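Local coordinates for LINE-1 retrotransposable element ORF1 protein (Homo sapiens, PDB 2W7A) that binds single-stranded RNA and DNA as a nucleic acid chaperone essential for LINE-1 retrotransposition, its RNA binding needing both this RRM domain and the C-terminal domain, at residues A[5-11]-A[95-100]; A[28-34]-A[85-91]. Where two conformers were deposited one is given. Residue numbers count along the deposited sequence, not the author numbering.

Contact 1 (A[5-11]-A[95-100])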
loop_
_atom_site.group_PDB
_atom_site.type_symbol
_atom_site.label_atom_id
_atom_site.label_comp_id
_atom_site.label_asym_id
_atom_site.label_seq_id
_atom_site.Cartn_x
_atom_site.Cartn_y
_atom_site.Cartn_z
ATOM N N ASN A 5 -3.367 -8.102 6.224
ATOM C CA ASN A 5 -3.637 -7.259 5.039
ATOM C C ASN A 5 -3.893 -5.803 5.415
ATOM O O ASN A 5 -4.600 -5.519 6.396
ATOM C CB ASN A 5 -4.933 -7.661 4.330
ATOM C CG ASN A 5 -4.847 -8.947 3.544
ATOM O OD1 ASN A 5 -3.799 -9.524 3.373
ATOM N ND2 ASN A 5 -5.999 -9.410 3.095
ATOM N N LEU A 6 -3.339 -4.882 4.634
ATOM C CA LEU A 6 -3.886 -3.551 4.602
ATOM C C LEU A 6 -4.307 -3.161 3.221
ATOM O O LEU A 6 -3.944 -3.833 2.242
ATOM C CB LEU A 6 -2.954 -2.546 5.191
ATOM C CG LEU A 6 -1.641 -2.243 4.596
ATOM C CD1 LEU A 6 -1.712 -1.478 3.292
ATOM C CD2 LEU A 6 -0.791 -1.379 5.593
ATOM N N ARG A 7 -5.108 -2.105 3.157
ATOM C CA ARG A 7 -5.562 -1.514 1.922
ATOM C C ARG A 7 -4.821 -0.198 1.687
ATOM O O ARG A 7 -4.770 0.665 2.556
ATOM C CB ARG A 7 -7.079 -1.226 1.955
ATOM C CG ARG A 7 -7.931 -2.462 1.859
ATOM C CD ARG A 7 -9.442 -2.195 2.084
ATOM N NE ARG A 7 -10.164 -3.467 2.010
ATOM C CZ ARG A 7 -10.674 -4.013 0.904
ATOM N NH1 ARG A 7 -10.646 -3.392 -0.263
ATOM N NH2 ARG A 7 -11.287 -5.186 0.975
ATOM N N LEU A 8 -4.319 -0.046 0.482
ATOM C CA LEU A 8 -3.688 1.165 -0.018
ATOM C C LEU A 8 -4.680 1.789 -0.986
ATOM O O LEU A 8 -5.042 1.183 -2.015
ATOM C CB LEU A 8 -2.374 0.788 -0.677
ATOM C CG LEU A 8 -1.653 1.750 -1.545
ATOM C CD1 LEU A 8 -1.380 3.071 -0.822
ATOM C CD2 LEU A 8 -0.334 1.025 -1.998
ATOM N N ILE A 9 -5.125 2.984 -0.649
ATOM C CA ILE A 9 -6.254 3.653 -1.321
ATOM C C ILE A 9 -5.777 4.897 -2.049
ATOM O O ILE A 9 -4.954 5.651 -1.500
ATOM C CB ILE A 9 -7.325 4.041 -0.273
ATOM C CG1 ILE A 9 -7.846 2.786 0.419
ATOM C CG2 ILE A 9 -8.400 4.896 -0.889
ATOM C CD1 ILE A 9 -8.851 3.055 1.532
ATOM N N GLY A 10 -6.261 5.115 -3.274
ATOM C CA GLY A 10 -5.925 6.320 -4.031
ATOM C C GLY A 10 -4.757 6.306 -4.990
ATOM O O GLY A 10 -4.412 7.345 -5.507
ATOM N N VAL A 11 -4.166 5.133 -5.258
ATOM C CA VAL A 11 -3.063 5.035 -6.180
ATOM C C VAL A 11 -3.653 4.972 -7.587
ATOM O O VAL A 11 -4.454 4.105 -7.875
ATOM C CB VAL A 11 -2.202 3.804 -5.905
ATOM C CG1 VAL A 11 -1.070 3.690 -6.924
ATOM C CG2 VAL A 11 -1.687 3.820 -4.446
ATOM N N ILE A 95 -2.141 9.508 -0.394
ATOM C CA ILE A 95 -2.687 8.183 -0.422
ATOM C C ILE A 95 -3.192 7.831 0.971
ATOM O O ILE A 95 -2.848 8.537 1.926
ATOM C CB ILE A 95 -1.677 7.106 -0.940
ATOM C CG1 ILE A 95 -0.389 7.166 -0.138
ATOM C CG2 ILE A 95 -1.411 7.389 -2.454
ATOM C CD1 ILE A 95 0.479 5.969 -0.303
ATOM N N ARG A 96 -3.966 6.747 1.110
ATOM C CA ARG A 96 -4.392 6.295 2.413
ATOM C C ARG A 96 -4.071 4.837 2.644
ATOM O O ARG A 96 -4.145 4.034 1.716
ATOM C CB ARG A 96 -5.881 6.569 2.614
ATOM C CG ARG A 96 -6.180 8.060 2.865
ATOM C CD ARG A 96 -7.607 8.265 3.325
ATOM N NE ARG A 96 -7.872 7.628 4.608
ATOM C CZ ARG A 96 -8.820 6.727 4.838
ATOM N NH1 ARG A 96 -9.634 6.312 3.869
ATOM N NH2 ARG A 96 -8.948 6.230 6.064
ATOM N N LEU A 97 -3.650 4.514 3.869
ATOM C CA LEU A 97 -3.456 3.142 4.329
ATOM C C LEU A 97 -4.494 2.837 5.399
ATOM O O LEU A 97 -4.587 3.551 6.389
ATOM C CB LEU A 97 -2.030 2.990 4.872
ATOM C CG LEU A 97 -0.861 3.272 3.913
ATOM C CD1 LEU A 97 0.484 3.240 4.662
ATOM C CD2 LEU A 97 -0.795 2.270 2.742
ATOM N N THR A 98 -5.280 1.802 5.214
ATOM C CA THR A 98 -6.336 1.458 6.153
ATOM C C THR A 98 -6.411 -0.030 6.350
ATOM O O THR A 98 -5.784 -0.797 5.605
ATOM C CB THR A 98 -7.721 1.928 5.659
ATOM O OG1 THR A 98 -8.145 1.105 4.580
ATOM C CG2 THR A 98 -7.667 3.340 5.216
ATOM N N VAL A 99 -7.160 -0.449 7.352
ATOM C CA VAL A 99 -7.362 -1.863 7.588
ATOM C C VAL A 99 -8.151 -2.456 6.438
ATOM O O VAL A 99 -8.822 -1.747 5.710
ATOM C CB VAL A 99 -8.120 -2.113 8.904
ATOM C CG1 VAL A 99 -7.312 -1.670 10.111
ATOM C CG2 VAL A 99 -9.497 -1.435 8.859
ATOM N N ASP A 100 -8.026 -3.760 6.253
ATOM C CA ASP A 100 -8.740 -4.436 5.190
ATOM C C ASP A 100 -10.135 -4.803 5.707
ATOM O O ASP A 100 -10.311 -5.109 6.894
ATOM C CB ASP A 100 -7.941 -5.683 4.762
ATOM C CG ASP A 100 -8.578 -6.434 3.588
ATOM O OD1 ASP A 100 -9.448 -5.860 2.895
ATOM O OD2 ASP A 100 -8.203 -7.607 3.364
ATOM O OXT ASP A 100 -11.125 -4.787 4.973
HETATM O O HOH W 1 -6.543 -5.599 8.042
#

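Contact 2 (A[28-34]-A[85-91])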
loop_
_atom_site.group_PDB
_atom_site.type_symbol
_atom_site.label_atom_id
_atom_site.label_comp_id
_atom_site.label_asym_id
_atom_site.label_seq_id
_atom_site.Cartn_x
_atom_site.Cartn_y
_atom_site.Cartn_z
ATOM N N ASP A 28 8.479 2.750 -2.569
ATOM C CA ASP A 28 8.450 4.225 -2.721
ATOM C C ASP A 28 7.633 4.837 -1.568
ATOM O O ASP A 28 8.040 5.840 -0.993
ATOM C CB ASP A 28 7.928 4.660 -4.093
ATOM C CG ASP A 28 8.914 4.394 -5.218
ATOM O OD1 ASP A 28 10.101 4.109 -4.960
ATOM O OD2 ASP A 28 8.454 4.471 -6.382
ATOM N N ILE A 29 6.551 4.174 -1.175
ATOM C CA ILE A 29 5.714 4.693 -0.107
ATOM C C ILE A 29 6.463 4.649 1.225
ATOM O O ILE A 29 6.464 5.615 2.003
ATOM C CB ILE A 29 4.346 3.946 0.004
ATOM C CG1 ILE A 29 3.514 4.333 -1.230
ATOM C CG2 ILE A 29 3.626 4.294 1.286
ATOM C CD1 ILE A 29 2.278 3.382 -1.437
ATOM N N ILE A 30 7.157 3.564 1.454
ATOM C CA ILE A 30 7.901 3.431 2.691
ATOM C C ILE A 30 9.030 4.485 2.753
ATOM O O ILE A 30 9.245 5.172 3.761
ATOM C CB ILE A 30 8.461 2.006 2.828
ATOM C CG1 ILE A 30 7.331 1.000 2.985
ATOM C CG2 ILE A 30 9.446 1.933 3.983
ATOM C CD1 ILE A 30 7.759 -0.439 2.850
ATOM N N GLN A 31 9.763 4.630 1.664
ATOM C CA GLN A 31 10.871 5.581 1.630
ATOM C C GLN A 31 10.421 7.031 1.696
ATOM O O GLN A 31 11.135 7.864 2.275
ATOM C CB GLN A 31 11.718 5.330 0.391
ATOM C CG GLN A 31 12.406 3.971 0.426
ATOM C CD GLN A 31 13.326 3.687 -0.794
ATOM O OE1 GLN A 31 14.021 2.647 -0.761
ATOM N NE2 GLN A 31 13.353 4.526 -1.778
ATOM N N GLU A 32 9.242 7.327 1.146
ATOM C CA GLU A 32 8.727 8.697 1.151
ATOM C C GLU A 32 8.174 9.131 2.497
ATOM O O GLU A 32 8.163 10.346 2.773
ATOM C CB GLU A 32 7.701 8.876 0.029
ATOM C CG GLU A 32 7.214 10.284 -0.232
ATOM C CD GLU A 32 6.445 10.445 -1.564
ATOM O OE1 GLU A 32 6.598 9.564 -2.496
ATOM O OE2 GLU A 32 5.702 11.476 -1.678
ATOM N N ASN A 33 7.718 8.173 3.311
ATOM C CA ASN A 33 6.960 8.477 4.508
ATOM C C ASN A 33 7.461 7.950 5.828
ATOM O O ASN A 33 7.209 8.579 6.865
ATOM C CB ASN A 33 5.526 7.949 4.357
ATOM C CG ASN A 33 4.800 8.616 3.185
ATOM O OD1 ASN A 33 4.296 9.750 3.314
ATOM N ND2 ASN A 33 4.757 7.931 2.039
ATOM N N PHE A 34 8.187 6.838 5.810
ATOM C CA PHE A 34 8.485 6.089 7.050
ATOM C C PHE A 34 9.987 5.776 7.126
ATOM O O PHE A 34 10.423 4.639 6.867
ATOM C CB PHE A 34 7.699 4.805 7.067
ATOM C CG PHE A 34 6.211 5.002 6.898
ATOM C CD1 PHE A 34 5.526 5.920 7.691
ATOM C CD2 PHE A 34 5.507 4.325 5.908
ATOM C CE1 PHE A 34 4.174 6.157 7.486
ATOM C CE2 PHE A 34 4.116 4.560 5.743
ATOM C CZ PHE A 34 3.479 5.463 6.508
ATOM N N LYS A 85 0.994 10.114 11.435
ATOM C CA LYS A 85 1.641 11.058 10.498
ATOM C C LYS A 85 0.600 11.969 9.860
ATOM O O LYS A 85 0.844 13.172 9.633
ATOM C CB LYS A 85 2.437 10.304 9.418
ATOM C CG LYS A 85 3.228 11.220 8.487
ATOM C CD LYS A 85 3.937 10.403 7.393
ATOM C CE LYS A 85 4.870 11.191 6.544
ATOM N NZ LYS A 85 6.132 11.486 7.259
ATOM N N GLY A 86 -0.568 11.392 9.568
ATOM C CA GLY A 86 -1.648 12.142 8.956
ATOM C C GLY A 86 -1.607 12.005 7.441
ATOM O O GLY A 86 -2.086 11.011 6.863
ATOM N N ARG A 87 -1.050 12.970 6.771
ATOM C CA ARG A 87 -0.909 12.964 5.342
ATOM C C ARG A 87 0.268 12.060 4.922
ATOM O O ARG A 87 1.409 12.251 5.358
ATOM C CB ARG A 87 -0.675 14.385 4.879
ATOM C CG ARG A 87 -0.536 14.547 3.372
ATOM C CD ARG A 87 -0.425 16.071 2.993
ATOM N NE ARG A 87 -0.221 16.349 1.557
ATOM C CZ ARG A 87 -1.166 16.564 0.652
ATOM N NH1 ARG A 87 -2.463 16.470 0.920
ATOM N NH2 ARG A 87 -0.803 16.819 -0.569
ATOM N N VAL A 88 -0.067 11.063 4.104
ATOM C CA VAL A 88 0.884 10.089 3.575
ATOM C C VAL A 88 0.880 10.237 2.075
ATOM O O VAL A 88 -0.199 10.378 1.506
ATOM C CB VAL A 88 0.437 8.666 3.953
ATOM C CG1 VAL A 88 1.398 7.611 3.382
ATOM C CG2 VAL A 88 0.348 8.485 5.529
ATOM N N THR A 89 2.054 10.314 1.457
ATOM C CA THR A 89 2.126 10.655 0.036
ATOM C C THR A 89 2.872 9.654 -0.824
ATOM O O THR A 89 3.721 8.902 -0.351
ATOM C CB THR A 89 2.670 12.057 -0.187
ATOM O OG1 THR A 89 3.974 12.101 0.336
ATOM C CG2 THR A 89 1.853 13.146 0.503
ATOM N N LEU A 90 2.539 9.654 -2.108
ATOM C CA LEU A 90 3.205 8.859 -3.112
ATOM C C LEU A 90 3.451 9.849 -4.231
ATOM O O LEU A 90 2.489 10.388 -4.790
ATOM C CB LEU A 90 2.358 7.691 -3.571
ATOM C CG LEU A 90 2.961 6.972 -4.797
ATOM C CD1 LEU A 90 4.340 6.349 -4.551
ATOM C CD2 LEU A 90 1.924 5.926 -5.313
ATOM N N LYS A 91 4.723 10.127 -4.528
ATOM C CA LYS A 91 5.126 11.212 -5.443
ATOM C C LYS A 91 4.412 12.542 -5.136
ATOM O O LYS A 91 3.970 13.282 -6.036
ATOM C CB LYS A 91 4.935 10.817 -6.910
ATOM C CG LYS A 91 5.484 9.434 -7.303
ATOM C CD LYS A 91 6.933 9.226 -6.943
ATOM C CE LYS A 91 7.317 7.732 -6.949
ATOM N NZ LYS A 91 8.713 7.484 -6.482
HETATM O O HOH W 2 8.370 8.208 -3.999
HETATM O O HOH W 3 7.385 12.778 5.036
HETATM O O HOH W 4 8.168 10.640 8.469
HETATM O O HOH W 5 5.221 12.330 2.816
#

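Contact 1 (A[5-11]-A[95-100])
Charge meets charge where strand 5-9 begins and strand 93-99 runs out: Arg7 NE lies 2.6 Å from Asp100 OD1 in a salt bridge, and the other carboxylate oxygen, Asp100 OD2, accepts a 2.9 Å hydrogen bond from Asn5 ND2. Asp100 is the last residue of this fragment, and its terminal carboxylate adds a weak 3.4 Å bond from Arg7 NE to Asp100 OXT. A water continues the connection between the two backbones, donating to Asn5 O (2.5 Å) and accepting from Asp100 N (3.0 Å). Further along, the strands join as a regular antiparallel pair. Arg7 N to Thr98 O and Thr98 N to Arg7 O both measure 2.9 Å; two residues on, Ile9 N to Arg96 O is 2.8 Å and Arg96 N to Ile9 O is 3.0 Å. Leu8 and Leu97 form the non-hydrogen-bonded pair between them. This register sorts the side chains by face. Arg7, Ile9, Arg96 and Thr98 stand on one face, with Ile9 CD1 3.7 Å from Thr98 OG1. Leu8 and Leu97 turn to the other, apolar face, where Leu8 CD1 packs against Leu97 CD2 at 3.7 Å and Ile95 CD1 at 3.5 Å. Leu26 and Ile29 of helix 19-33 cover Leu8, while Met78 of helix 72-85 covers Leu6 and Leu97. Strand 64-69 bonds to the far edge of 5-9, making that strand central. A first strand paired antiparallel with the last, helices on one face only, is expected of the βαββαβ RRM fold (here extended by edge strand 88-90), whose uncovered face is the usual RNA-binding surface in canonical relatives.

Contact 2 (A[28-34]-A[85-91])
Here the C-terminal end of a helix is fastened to an edge strand mainly through polar side chains. In this RRM fold, helix 19-33 packs on the sheet, and the short strand 88-90 borders that sheet beside strand 93-99; the axes of 28-33 and 88-90 approach to 7.8 Å at an angle of 128°. Asn33 illustrates how one side-chain amide can stand in for a neighbouring strand: OD1 accepts from Thr89 N at 3.0 Å while ND2 donates to Thr89 O at 2.8 Å, so both backbone groups of a single edge residue are satisfied. The same ND2 also donates to Ile29 O, 2.9 Å away, which holds the amide against the last turn of its own helix. The preceding residue, Glu32, spreads its carboxylate over the strand end, with OE1 receiving Lys91 N at 2.8 Å and OE2 receiving Thr89 OG1 at 2.7 Å; Gly92 N is a further donor to OE2. Asp28 OD2 forms a salt bridge with Lys91 NZ at 3.0 Å. Beneath this polar layer the contact turns apolar. Ile29 CG1 rests 4.0 Å from Leu90 CD1, and Phe34 CZ is 4.3 Å from Val88 CG1. Ile95 of strand 93-99 touches Ile29, Val88 and Leu90, carrying the packing into the core, and Ala81 of helix 72-85 meets Phe34. The helix end gains one more partner from the end of helix 72-85, for Lys85 NZ donates to Asn33 O at 3.1 Å and also reaches that oxygen through a water 2.5 Å from Lys85 NZ and 2.8 Å from Asn33 O.

Followed from the N terminus, the chain lays down strand 5-9, then helix 19-33, whose last turns enter contact 2. The short helix 35-40, two further strands and most of helix 72-85 intervene before 85-91 returns to that helix end and closes the inner loop. The chain then turns back at once into strand 93-99, which pairs with the first strand and closes the outer loop, so contact 2 is nested inside contact 1. Their centres lie 12 Å apart and they meet directly: Ile95 N lies 2.9 Å from Val88 O, a probable hydrogen bond, and Ile95 CD1 packs 3.3 Å from Ile29 CD1. Together they join sheet centre, sheet edge and first helix.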